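Local coordinates for protein TSSL1 (Pseudomonas aeruginosa, PDB 4B62) that probably fastens the type VI secretion system to the cell wall, with this chain being the protein's C-terminal, OmpA-like peptidoglycan-binding module, at residues P61-I66 with V147-F152. Numbering follows the deposited sequence. Where two conformers were deposited one is given.
Sequences PLLLRI and VEITVF. With EDO (1,2-ethanediol), chain B.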
loop_
_atom_site.group_PDB
_atom_site.type_symbol
_atom_site.label_atom_id
_atom_site.label_comp_id
_atom_site.label_asym_id
_atom_site.label_seq_id
_atom_site.Cartn_x
_atom_site.Cartn_y
_atom_site.Cartn_z
ATOM N N PRO A 61 -12.871 3.474 -0.444
ATOM C CA PRO A 61 -12.749 4.793 -1.060
ATOM C C PRO A 61 -11.327 5.375 -1.005
ATOM O O PRO A 61 -10.952 6.137 -1.881
ATOM C CB PRO A 61 -13.735 5.632 -0.268
ATOM C CG PRO A 61 -14.787 4.659 0.165
ATOM C CD PRO A 61 -13.999 3.419 0.507
ATOM N N LEU A 62 -10.536 5.004 0.005
ATOM C CA LEU A 62 -9.144 5.452 0.055
ATOM C C LEU A 62 -8.377 4.949 -1.168
ATOM O O LEU A 62 -7.673 5.718 -1.840
ATOM C CB LEU A 62 -8.470 5.006 1.352
ATOM C CG LEU A 62 -6.960 5.254 1.471
ATOM C CD1 LEU A 62 -6.629 6.734 1.286
ATOM C CD2 LEU A 62 -6.431 4.750 2.809
ATOM N N LEU A 63 -8.515 3.661 -1.473
ATOM C CA LEU A 63 -7.862 3.120 -2.671
ATOM C C LEU A 63 -8.456 3.706 -3.938
ATOM O O LEU A 63 -7.762 3.872 -4.931
ATOM C CB LEU A 63 -7.911 1.604 -2.710
ATOM C CG LEU A 63 -6.939 0.882 -1.800
ATOM C CD1 LEU A 63 -6.985 -0.597 -2.111
ATOM C CD2 LEU A 63 -5.506 1.390 -1.964
ATOM N N LEU A 64 -9.751 4.007 -3.929
ATOM C CA LEU A 64 -10.353 4.673 -5.085
ATOM C C LEU A 64 -9.700 6.036 -5.361
ATOM O O LEU A 64 -9.443 6.375 -6.509
ATOM C CB LEU A 64 -11.866 4.816 -4.903
ATOM C CG LEU A 64 -12.623 5.401 -6.092
ATOM C CD1 LEU A 64 -12.400 4.584 -7.350
ATOM C CD2 LEU A 64 -14.089 5.456 -5.719
ATOM N N ARG A 65 -9.407 6.803 -4.314
ATOM C CA ARG A 65 -8.730 8.096 -4.494
ATOM C C ARG A 65 -7.331 7.913 -5.075
ATOM O O ARG A 65 -6.866 8.742 -5.881
ATOM C CB ARG A 65 -8.672 8.867 -3.181
ATOM C CG ARG A 65 -10.055 9.277 -2.712
ATOM C CD ARG A 65 -10.020 10.227 -1.554
ATOM N NE ARG A 65 -9.623 9.609 -0.304
ATOM C CZ ARG A 65 -10.441 8.960 0.520
ATOM N NH1 ARG A 65 -11.711 8.740 0.184
ATOM N NH2 ARG A 65 -9.977 8.504 1.676
ATOM N N ILE A 66 -6.661 6.836 -4.670
ATOM C CA ILE A 66 -5.373 6.540 -5.273
ATOM C C ILE A 66 -5.538 6.168 -6.741
ATOM O O ILE A 66 -4.792 6.661 -7.585
ATOM C CB ILE A 66 -4.601 5.502 -4.453
ATOM C CG1 ILE A 66 -4.211 6.162 -3.135
ATOM C CG2 ILE A 66 -3.369 5.020 -5.206
ATOM C CD1 ILE A 66 -3.882 5.207 -2.033
ATOM N N VAL A 147 1.505 -1.020 3.070
ATOM C CA VAL A 147 1.870 -1.143 1.668
ATOM C C VAL A 147 2.549 0.157 1.230
ATOM O O VAL A 147 2.241 1.246 1.739
ATOM C CB VAL A 147 0.670 -1.467 0.733
ATOM C CG1 VAL A 147 0.101 -2.830 1.082
ATOM C CG2 VAL A 147 -0.409 -0.405 0.786
ATOM N N GLU A 148 3.493 0.017 0.297
ATOM C CA GLU A 148 4.095 1.145 -0.378
ATOM C C GLU A 148 3.737 1.021 -1.843
ATOM O O GLU A 148 4.085 0.030 -2.495
ATOM C CB GLU A 148 5.613 1.183 -0.164
ATOM C CG GLU A 148 6.007 1.446 1.282
ATOM C CD GLU A 148 7.505 1.661 1.512
ATOM O OE1 GLU A 148 8.267 1.768 0.514
ATOM O OE2 GLU A 148 7.908 1.726 2.707
ATOM N N ILE A 149 3.035 2.026 -2.350
ATOM C CA ILE A 149 2.569 2.049 -3.727
ATOM C C ILE A 149 3.460 3.041 -4.492
ATOM O O ILE A 149 3.410 4.244 -4.252
ATOM C CB ILE A 149 1.099 2.494 -3.814
ATOM C CG1 ILE A 149 0.209 1.556 -2.998
ATOM C CG2 ILE A 149 0.621 2.536 -5.261
ATOM C CD1 ILE A 149 -1.196 2.075 -2.764
ATOM N N THR A 150 4.292 2.525 -5.389
ATOM C CA THR A 150 5.223 3.349 -6.135
ATOM C C THR A 150 4.701 3.516 -7.546
ATOM O O THR A 150 4.478 2.529 -8.239
ATOM C CB THR A 150 6.612 2.687 -6.176
ATOM O OG1 THR A 150 7.159 2.643 -4.855
ATOM C CG2 THR A 150 7.566 3.453 -7.070
ATOM N N VAL A 151 4.510 4.767 -7.967
ATOM C CA VAL A 151 4.212 5.073 -9.363
ATOM C C VAL A 151 5.473 5.692 -9.956
ATOM O O VAL A 151 6.040 6.649 -9.422
ATOM C CB VAL A 151 2.971 5.984 -9.580
ATOM C CG1 VAL A 151 3.171 7.370 -9.024
ATOM C CG2 VAL A 151 2.643 6.082 -11.066
ATOM N N PHE A 152 5.878 5.131 -11.077
ATOM C CA PHE A 152 7.036 5.593 -11.817
ATOM C C PHE A 152 6.644 6.690 -12.809
ATOM O O PHE A 152 5.478 6.965 -13.021
ATOM C CB PHE A 152 7.663 4.407 -12.548
ATOM C CG PHE A 152 8.180 3.343 -11.619
ATOM C CD1 PHE A 152 9.456 3.435 -11.100
ATOM C CD2 PHE A 152 7.403 2.251 -11.250
ATOM C CE1 PHE A 152 9.955 2.462 -10.247
ATOM C CE2 PHE A 152 7.888 1.274 -10.392
ATOM C CZ PHE A 152 9.165 1.382 -9.891
HETATM C C1 EDO B . 9.952 2.101 -3.298
HETATM O O1 EDO B . 9.873 2.919 -4.480
HETATM C C2 EDO B . 11.201 2.374 -2.459
HETATM O O2 EDO B . 11.223 3.738 -2.012
#
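Ile149 meets both Ile66 and Leu63 of 61-66 through its terminal methyl, CD1. Walking along 147-152, the backbones of Val147 and Glu148 hydrogen-bond to Ile42 and Thr80 on the strands flanking this one, and Ile149 continues the pattern with Val40. Ile149 also points at the helix. Its CG1 lies anti to the carbonyl carbon (chi1 -58°) and chi2 is extended at 167°, which carries CD1 out from the strand. In one of two conformers of Ile66, its CD1 meets Ile149 CD1 tip to tip at 4.2 Å, a closeness less certain for that reason; Leu63 CD2 stands 4.4 Å from Ile149 CD1. With the nearest alpha carbons, Ile66 CA and Ile149 CA, 9.3 Å apart and just 97 Å² buried in all, the contact is made by side-chain ends alone. Val107 of helix 96-115 also packs on Ile149, while Leu110 of that helix packs on Leu63, so two helices share this buried layer. Thr150 turns to the other face of the sheet, where its OG1 hydrogen-bonds O1 of a 1,2-ethanediol, probably from the crystallisation liquor, at 2.8 Å. Helix-on-sheet packing of this kind, with two helices against one face of a mixed sheet, forms the core of the OmpA-like alpha/beta fold.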